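Long-range contacts in SusD homolog (Bacteroides thetaiotaomicron, PDB 3EHM), which probably binds mucin O-glycans at the cell surface as a SusD-like outer membrane lipoprotein, helping this gut bacterium to use them: residues A[99-103]-A[125-129]; A[119-124]-A[173-178]; A[393-397]-A[409-415]. Residues are numbered along the deposited sequence.

Contact 1 of 3, residues A[99-103]-A[125-129]; sequences IFLPW and ANIVR
Two consecutive helices of a helical hairpin meet here through Trp103, Arg129 and Ile99. Segments 99-103 and 125-129 are both helical and run antiparallel, at 171°. Helix 99-103 is kinked, its turn broken at Ile99 N and Pro102 N. The axes of the two short segments come no closer than 10.8 Å, so long side chains bridge the gap. The nearest CA atoms are those of Trp103 and Ala125, at 6.9 Å. Trp103 (t, chi2 81°) donates a hydrogen bond from NE1 to Asn126 OD1 (3.0 Å), near the ring plane. Arg129 (t, t, p) lies over one indole face. Arg129 CD is 3.4 Å from the centroid of the five-membered ring of Trp103, a CH-pi contact. Arg129 CZ lies 4.5 Å from the centroid of the six-membered ring of Trp103, a cation-pi contact. Ile99 (t, t) reaches Val128 CG1 with CD1 (4.2 Å). This hairpin is consistent with the tetratricopeptide-repeat fold of SusD-like proteins. Tyr107 stacks on Trp103, and helices 23-36 and 197-215 both pack on Val128.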
loop_
_atom_site.group_PDB
_atom_site.type_symbol
_atom_site.label_atom_id
_atom_site.label_comp_id
_atom_site.label_asym_id
_atom_site.label_seq_id
_atom_site.Cartn_x
_atom_site.Cartn_y
_atom_site.Cartn_z
ATOM N N ILE A 99 7.278 -15.428 0.770
ATOM C CA ILE A 99 8.488 -14.924 0.133
ATOM C C ILE A 99 9.753 -15.341 0.905
ATOM O O ILE A 99 10.846 -15.391 0.341
ATOM C CB ILE A 99 8.423 -13.383 -0.028
ATOM C CG1 ILE A 99 9.479 -12.927 -1.037
ATOM C CG2 ILE A 99 8.628 -12.695 1.313
ATOM C CD1 ILE A 99 9.357 -11.468 -1.431
ATOM N N PHE A 100 9.601 -15.657 2.189
ATOM C CA PHE A 100 10.739 -16.089 3.008
ATOM C C PHE A 100 11.375 -17.345 2.425
ATOM O O PHE A 100 12.598 -17.463 2.370
ATOM C CB PHE A 100 10.302 -16.407 4.440
ATOM C CG PHE A 100 11.417 -16.941 5.306
ATOM C CD1 PHE A 100 12.311 -16.074 5.926
ATOM C CD2 PHE A 100 11.591 -18.313 5.476
ATOM C CE1 PHE A 100 13.368 -16.562 6.703
ATOM C CE2 PHE A 100 12.645 -18.814 6.249
ATOM C CZ PHE A 100 13.533 -17.933 6.864
ATOM N N LEU A 101 10.530 -18.282 2.001
ATOM C CA LEU A 101 10.987 -19.551 1.440
ATOM C C LEU A 101 12.034 -19.414 0.339
ATOM O O LEU A 101 13.183 -19.822 0.519
ATOM C CB LEU A 101 9.796 -20.365 0.916
ATOM C CG LEU A 101 9.044 -21.261 1.906
ATOM C CD1 LEU A 101 9.984 -22.357 2.396
ATOM C CD2 LEU A 101 8.516 -20.446 3.069
ATOM N N PRO A 102 11.652 -18.849 -0.820
ATOM C CA PRO A 102 12.639 -18.710 -1.892
ATOM C C PRO A 102 13.811 -17.791 -1.533
ATOM O O PRO A 102 14.940 -18.013 -1.983
ATOM C CB PRO A 102 11.803 -18.187 -3.060
ATOM C CG PRO A 102 10.737 -17.392 -2.382
ATOM C CD PRO A 102 10.351 -18.280 -1.224
ATOM N N TRP A 103 13.560 -16.758 -0.736
ATOM C CA TRP A 103 14.650 -15.864 -0.358
ATOM C C TRP A 103 15.701 -16.620 0.439
ATOM O O TRP A 103 16.898 -16.464 0.203
ATOM C CB TRP A 103 14.170 -14.691 0.500
ATOM C CG TRP A 103 15.339 -13.891 1.017
ATOM C CD1 TRP A 103 16.049 -12.940 0.337
ATOM C CD2 TRP A 103 16.015 -14.075 2.268
ATOM N NE1 TRP A 103 17.130 -12.529 1.083
ATOM C CE2 TRP A 103 17.132 -13.209 2.273
ATOM C CE3 TRP A 103 15.789 -14.892 3.385
ATOM C CZ2 TRP A 103 18.022 -13.136 3.351
ATOM C CZ3 TRP A 103 16.672 -14.820 4.457
ATOM C CH2 TRP A 103 17.777 -13.946 4.429
ATOM N N ALA A 125 17.991 -9.605 -4.530
ATOM C CA ALA A 125 17.016 -10.437 -3.832
ATOM C C ALA A 125 16.678 -9.787 -2.488
ATOM O O ALA A 125 15.534 -9.835 -2.035
ATOM C CB ALA A 125 17.582 -11.834 -3.618
ATOM N N ASN A 126 17.675 -9.172 -1.857
ATOM C CA ASN A 126 17.463 -8.506 -0.577
ATOM C C ASN A 126 16.516 -7.307 -0.727
ATOM O O ASN A 126 15.695 -7.044 0.146
ATOM C CB ASN A 126 18.802 -8.048 0.025
ATOM C CG ASN A 126 19.601 -9.199 0.632
ATOM O OD1 ASN A 126 19.046 -10.248 0.958
ATOM N ND2 ASN A 126 20.904 -8.993 0.808
ATOM N N ILE A 127 16.632 -6.580 -1.832
ATOM C CA ILE A 127 15.759 -5.432 -2.063
ATOM C C ILE A 127 14.316 -5.917 -2.221
ATOM O O ILE A 127 13.398 -5.375 -1.603
ATOM C CB ILE A 127 16.171 -4.654 -3.331
ATOM C CG1 ILE A 127 17.555 -4.030 -3.126
ATOM C CG2 ILE A 127 15.125 -3.575 -3.649
ATOM C CD1 ILE A 127 18.128 -3.381 -4.381
ATOM N N VAL A 128 14.119 -6.941 -3.045
ATOM C CA VAL A 128 12.783 -7.492 -3.253
ATOM C C VAL A 128 12.217 -8.000 -1.926
ATOM O O VAL A 128 11.046 -7.789 -1.621
ATOM C CB VAL A 128 12.804 -8.646 -4.277
ATOM C CG1 VAL A 128 11.430 -9.284 -4.378
ATOM C CG2 VAL A 128 13.228 -8.115 -5.634
ATOM N N ARG A 129 13.055 -8.662 -1.133
ATOM C CA ARG A 129 12.612 -9.174 0.159
ATOM C C ARG A 129 12.177 -8.025 1.069
ATOM O O ARG A 129 11.135 -8.093 1.726
ATOM C CB ARG A 129 13.739 -9.943 0.849
ATOM C CG ARG A 129 13.303 -10.615 2.145
ATOM C CD ARG A 129 14.485 -10.966 3.030
ATOM N NE ARG A 129 15.079 -9.775 3.635
ATOM C CZ ARG A 129 16.003 -9.804 4.588
ATOM N NH1 ARG A 129 16.446 -10.966 5.046
ATOM N NH2 ARG A 129 16.471 -8.673 5.097
#

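Contact 2 of 3, residues A[119-124]-A[173-178]; sequences QAILEI and KSVELL
A single knob-into-hole fit, with Glu123 as the knob, joins two helices in the TPR-like part of this SusD-family protein. Segments 119-124 and 173-178 are both helical. Their axes approach to 9.5 Å, with a signed crossing angle of -146°. Glu123 lies opposite Ser174 (CA to CA 5.1 Å), and Ala120 opposite Leu178 (CA to CA 6.1 Å). Glu123, folded m, m, sits in a hollow formed by Lys173, Ser174, Leu177 and Leu178. Its CB is 4.1 Å from Leu178 CG. In return, Leu177 projects between Gln119, Ala120 and Glu123. Leu177 CD1 is 3.4 Å from Gln119 OE1, and Leu177 CD2 is 3.8 Å from Ala120 CA and 4.0 Å from Glu123 CG. Leu178, m and t, lies against Ala120 and Ile124, its CD2 3.9 Å from Ala120 CB and 4.1 Å from Ile124 CG1. Trp200 and Val201 of helix 197-215 pack on Ile124 and Leu178, respectively. The carboxylate of Glu123 also accepts from Asn126. At the tip of the knob, Ser174 OG donates a hydrogen bond to Glu123 OE1 at 2.7 Å.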
loop_
_atom_site.group_PDB
_atom_site.type_symbol
_atom_site.label_atom_id
_atom_site.label_comp_id
_atom_site.label_asym_id
_atom_site.label_seq_id
_atom_site.Cartn_x
_atom_site.Cartn_y
_atom_site.Cartn_z
ATOM N N GLN A 119 27.029 -11.838 -5.626
ATOM C CA GLN A 119 26.783 -10.910 -4.525
ATOM C C GLN A 119 25.675 -9.950 -4.947
ATOM O O GLN A 119 24.813 -9.587 -4.148
ATOM C CB GLN A 119 28.038 -10.097 -4.210
ATOM C CG GLN A 119 29.177 -10.885 -3.600
ATOM C CD GLN A 119 30.427 -10.039 -3.433
ATOM O OE1 GLN A 119 30.383 -8.811 -3.556
ATOM N NE2 GLN A 119 31.549 -10.691 -3.140
ATOM N N ALA A 120 25.720 -9.543 -6.212
ATOM C CA ALA A 120 24.738 -8.625 -6.782
ATOM C C ALA A 120 23.358 -9.273 -6.805
ATOM O O ALA A 120 22.348 -8.623 -6.525
ATOM C CB ALA A 120 25.153 -8.230 -8.196
ATOM N N ILE A 121 23.320 -10.555 -7.155
ATOM C CA ILE A 121 22.063 -11.287 -7.195
ATOM C C ILE A 121 21.439 -11.288 -5.807
ATOM O O ILE A 121 20.251 -11.012 -5.656
ATOM C CB ILE A 121 22.280 -12.742 -7.655
ATOM C CG1 ILE A 121 22.526 -12.768 -9.167
ATOM C CG2 ILE A 121 21.079 -13.599 -7.277
ATOM C CD1 ILE A 121 22.761 -14.154 -9.728
ATOM N N LEU A 122 22.248 -11.593 -4.795
ATOM C CA LEU A 122 21.762 -11.625 -3.423
ATOM C C LEU A 122 21.237 -10.262 -2.984
ATOM O O LEU A 122 20.184 -10.178 -2.352
ATOM C CB LEU A 122 22.870 -12.090 -2.465
ATOM C CG LEU A 122 22.542 -12.034 -0.965
ATOM C CD1 LEU A 122 21.305 -12.861 -0.669
ATOM C CD2 LEU A 122 23.719 -12.551 -0.159
ATOM N N GLU A 123 21.957 -9.193 -3.318
ATOM C CA GLU A 123 21.511 -7.858 -2.925
ATOM C C GLU A 123 20.217 -7.463 -3.632
ATOM O O GLU A 123 19.382 -6.767 -3.059
ATOM C CB GLU A 123 22.603 -6.814 -3.185
ATOM C CG GLU A 123 23.832 -6.949 -2.279
ATOM C CD GLU A 123 23.479 -7.167 -0.810
ATOM O OE1 GLU A 123 22.536 -6.520 -0.301
ATOM O OE2 GLU A 123 24.157 -7.988 -0.157
ATOM N N ILE A 124 20.046 -7.899 -4.875
ATOM C CA ILE A 124 18.817 -7.592 -5.601
ATOM C C ILE A 124 17.694 -8.368 -4.909
ATOM O O ILE A 124 16.594 -7.855 -4.707
ATOM C CB ILE A 124 18.927 -8.004 -7.091
ATOM C CG1 ILE A 124 19.884 -7.047 -7.808
ATOM C CG2 ILE A 124 17.541 -7.991 -7.759
ATOM C CD1 ILE A 124 20.203 -7.438 -9.231
ATOM N N LYS A 173 23.497 -0.962 2.270
ATOM C CA LYS A 173 24.487 -1.974 1.928
ATOM C C LYS A 173 24.257 -2.468 0.504
ATOM O O LYS A 173 25.202 -2.621 -0.269
ATOM C CB LYS A 173 24.415 -3.154 2.894
ATOM C CG LYS A 173 25.432 -4.243 2.578
ATOM C CD LYS A 173 25.322 -5.422 3.530
ATOM C CE LYS A 173 26.315 -6.514 3.148
ATOM N NZ LYS A 173 26.212 -7.701 4.049
ATOM N N SER A 174 22.999 -2.723 0.159
ATOM C CA SER A 174 22.658 -3.181 -1.183
ATOM C C SER A 174 23.079 -2.142 -2.223
ATOM O O SER A 174 23.685 -2.476 -3.241
ATOM C CB SER A 174 21.149 -3.432 -1.300
ATOM O OG SER A 174 20.746 -4.558 -0.538
ATOM N N VAL A 175 22.753 -0.882 -1.958
ATOM C CA VAL A 175 23.088 0.211 -2.863
ATOM C C VAL A 175 24.602 0.343 -3.050
ATOM O O VAL A 175 25.092 0.468 -4.172
ATOM C CB VAL A 175 22.516 1.543 -2.333
ATOM C CG1 VAL A 175 23.034 2.712 -3.162
ATOM C CG2 VAL A 175 20.988 1.495 -2.378
ATOM N N GLU A 176 25.340 0.309 -1.949
ATOM C CA GLU A 176 26.789 0.419 -2.019
ATOM C C GLU A 176 27.392 -0.627 -2.953
ATOM O O GLU A 176 28.281 -0.330 -3.751
ATOM C CB GLU A 176 27.407 0.262 -0.627
ATOM C CG GLU A 176 28.793 -0.368 -0.672
ATOM C CD GLU A 176 29.724 0.150 0.402
ATOM O OE1 GLU A 176 29.427 1.216 0.988
ATOM O OE2 GLU A 176 30.766 -0.501 0.648
ATOM N N LEU A 177 26.908 -1.858 -2.853
ATOM C CA LEU A 177 27.433 -2.927 -3.686
ATOM C C LEU A 177 26.971 -2.828 -5.129
ATOM O O LEU A 177 27.780 -2.917 -6.049
ATOM C CB LEU A 177 27.044 -4.287 -3.106
ATOM C CG LEU A 177 27.622 -5.504 -3.838
ATOM C CD1 LEU A 177 27.933 -6.604 -2.837
ATOM C CD2 LEU A 177 26.651 -5.989 -4.893
ATOM N N LEU A 178 25.670 -2.635 -5.327
ATOM C CA LEU A 178 25.108 -2.552 -6.669
ATOM C C LEU A 178 25.611 -1.349 -7.457
ATOM O O LEU A 178 25.611 -1.360 -8.690
ATOM C CB LEU A 178 23.577 -2.544 -6.589
ATOM C CG LEU A 178 22.993 -3.834 -5.994
ATOM C CD1 LEU A 178 21.490 -3.724 -5.861
ATOM C CD2 LEU A 178 23.362 -5.015 -6.884
#

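Contact 3 of 3, residues A[393-397]-A[409-415]; sequences KPTGL and HDLSIGN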
loop_
_atom_site.group_PDB
_atom_site.type_symbol
_atom_site.label_atom_id
_atom_site.label_comp_id
_atom_site.label_asym_id
_atom_site.label_seq_id
_atom_site.Cartn_x
_atom_site.Cartn_y
_atom_site.Cartn_z
ATOM N N LYS A 393 -14.016 20.616 -2.541
ATOM C CA LYS A 393 -13.745 19.670 -1.466
ATOM C C LYS A 393 -14.336 18.312 -1.819
ATOM O O LYS A 393 -15.215 18.213 -2.675
ATOM C CB LYS A 393 -14.347 20.175 -0.148
ATOM C CG LYS A 393 -13.499 21.219 0.583
ATOM C CD LYS A 393 -13.289 22.464 -0.257
ATOM C CE LYS A 393 -12.490 23.519 0.486
ATOM N NZ LYS A 393 -12.261 24.728 -0.366
ATOM N N PRO A 394 -13.857 17.238 -1.170
ATOM C CA PRO A 394 -14.402 15.916 -1.483
ATOM C C PRO A 394 -15.913 15.841 -1.297
ATOM O O PRO A 394 -16.491 16.548 -0.471
ATOM C CB PRO A 394 -13.637 14.988 -0.537
ATOM C CG PRO A 394 -13.266 15.882 0.602
ATOM C CD PRO A 394 -12.856 17.153 -0.095
ATOM N N THR A 395 -16.548 14.977 -2.076
ATOM C CA THR A 395 -17.990 14.823 -2.017
ATOM C C THR A 395 -18.405 13.821 -0.956
ATOM O O THR A 395 -17.840 12.730 -0.861
ATOM C CB THR A 395 -18.538 14.354 -3.362
ATOM O OG1 THR A 395 -18.043 15.214 -4.396
ATOM C CG2 THR A 395 -20.064 14.393 -3.351
ATOM N N GLY A 396 -19.395 14.195 -0.160
ATOM C CA GLY A 396 -19.868 13.302 0.873
ATOM C C GLY A 396 -20.879 12.334 0.298
ATOM O O GLY A 396 -21.377 12.520 -0.811
ATOM N N LEU A 397 -21.173 11.285 1.049
ATOM C CA LEU A 397 -22.139 10.299 0.614
ATOM C C LEU A 397 -23.360 10.478 1.507
ATOM O O LEU A 397 -23.284 10.315 2.726
ATOM C CB LEU A 397 -21.543 8.895 0.765
ATOM C CG LEU A 397 -22.125 7.747 -0.062
ATOM C CD1 LEU A 397 -22.302 8.180 -1.511
ATOM C CD2 LEU A 397 -21.194 6.542 0.031
ATOM N N HIS A 409 -21.999 9.777 5.177
ATOM C CA HIS A 409 -20.850 10.380 5.821
ATOM C C HIS A 409 -20.419 11.558 4.966
ATOM O O HIS A 409 -20.137 11.405 3.778
ATOM C CB HIS A 409 -19.701 9.379 5.955
ATOM C CG HIS A 409 -18.503 9.941 6.653
ATOM N ND1 HIS A 409 -17.589 10.757 6.019
ATOM C CD2 HIS A 409 -18.108 9.870 7.946
ATOM C CE1 HIS A 409 -16.686 11.165 6.893
ATOM N NE2 HIS A 409 -16.978 10.642 8.071
ATOM N N ASP A 410 -20.395 12.741 5.567
ATOM C CA ASP A 410 -19.995 13.929 4.842
ATOM C C ASP A 410 -18.480 14.055 4.893
ATOM O O ASP A 410 -17.914 14.556 5.863
ATOM C CB ASP A 410 -20.632 15.176 5.443
ATOM C CG ASP A 410 -20.469 16.382 4.546
ATOM O OD1 ASP A 410 -19.574 16.346 3.677
ATOM O OD2 ASP A 410 -21.223 17.359 4.704
ATOM N N LEU A 411 -17.831 13.588 3.836
ATOM C CA LEU A 411 -16.380 13.624 3.737
ATOM C C LEU A 411 -15.818 15.042 3.597
ATOM O O LEU A 411 -14.635 15.264 3.842
ATOM C CB LEU A 411 -15.937 12.776 2.541
ATOM C CG LEU A 411 -14.446 12.484 2.361
ATOM C CD1 LEU A 411 -13.918 11.715 3.572
ATOM C CD2 LEU A 411 -14.246 11.667 1.091
ATOM N N SER A 412 -16.661 15.998 3.216
ATOM C CA SER A 412 -16.202 17.376 3.019
ATOM C C SER A 412 -15.879 18.129 4.300
ATOM O O SER A 412 -15.034 19.022 4.298
ATOM C CB SER A 412 -17.247 18.180 2.237
ATOM O OG SER A 412 -18.404 18.411 3.025
ATOM N N ILE A 413 -16.553 17.763 5.385
ATOM C CA ILE A 413 -16.376 18.425 6.675
ATOM C C ILE A 413 -14.929 18.562 7.131
ATOM O O ILE A 413 -14.260 17.572 7.435
ATOM C CB ILE A 413 -17.169 17.702 7.779
ATOM C CG1 ILE A 413 -18.658 17.690 7.419
ATOM C CG2 ILE A 413 -16.951 18.399 9.115
ATOM C CD1 ILE A 413 -19.530 16.912 8.394
ATOM N N GLY A 414 -14.462 19.806 7.181
ATOM C CA GLY A 414 -13.105 20.094 7.614
ATOM C C GLY A 414 -12.039 19.547 6.686
ATOM O O GLY A 414 -10.868 19.469 7.062
ATOM N N ASN A 415 -12.435 19.181 5.471
ATOM C CA ASN A 415 -11.494 18.620 4.507
ATOM C C ASN A 415 -10.845 19.706 3.655
ATOM O O ASN A 415 -11.258 20.867 3.687
ATOM C CB ASN A 415 -12.207 17.579 3.633
ATOM C CG ASN A 415 -11.368 16.326 3.417
ATOM O OD1 ASN A 415 -11.883 15.203 3.436
ATOM N ND2 ASN A 415 -10.076 16.512 3.204
#
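The unusual feature is a close backbone approach at Gly396. Its CA lies 4.0 Å from the CA of Asp410 and 3.5 Å from the O of His409. A side chain on Gly396 would point at the other segment, and an ideal CB would clash with the Asp410 CA. Next to this point is a single antiparallel bridge, the hydrogen-bonded pair Leu397 and His409. Leu397 N donates to His409 O (2.9 Å), and His409 N donates to Leu397 O (2.8 Å). The bridge pins together the two ends of the eleven-residue loop between the segments. Neither segment is otherwise regular.

Beyond the bridge, segment 409-415 bends through a type I turn from Asp410 to Ile413 and a type II turn from Ser412 to Asn415. Asp410 OD1 accepts from the backbone N of Ser412 (3.0 Å), which makes an Asx turn. Asp410 OD1 also accepts a very short hydrogen bond from Ser412 OG (2.5 Å). The second turn is closed by Asn415 N donating to Ser412 O (2.9 Å). Gly414 has positive phi, which glycine readily adopts.

Pro394 packs against these turns. Its CB is 3.7 Å from Leu411 CD2, and its O is 3.3 Å from Ser412 CB. Lys393 CB is 4.3 Å from Ser412 CB, but its amine leads away to Thr391 O and to a salt bridge with Asp422.

Both segments belong to the long connection between helices 384-388 and 429-445. Helix 274-282 borders them: Thr395 shares backbone hydrogen bonding with Gly278 and donates from OG1 to Asp281, Tyr279 touches Pro394 and Leu411, and Trp277 touches Thr395 and Leu397.

Contacts 1 and 2 are buried helix pairs that share helix 116-140. Their centres are 13 Å apart, and they touch where Ile127 CD1 meets Leu178 CD1 at 3.7 Å. Their segments alternate along the chain. The shared helix packs on helix 85-110 in contact 1 and on helix 160-178 in contact 2. Contact 3 is only partly buried and lies on the opposite side of the chain's centre. Its centre is 41 Å from that of contact 1 and 46 Å from that of contact 2. The chemistry differs too. Side chains join the helices, through a cation-pi contact and an indole hydrogen bond in contact 1 and a carboxylate knob in contact 2. Backbone hydrogen bonds and turns shape contact 3.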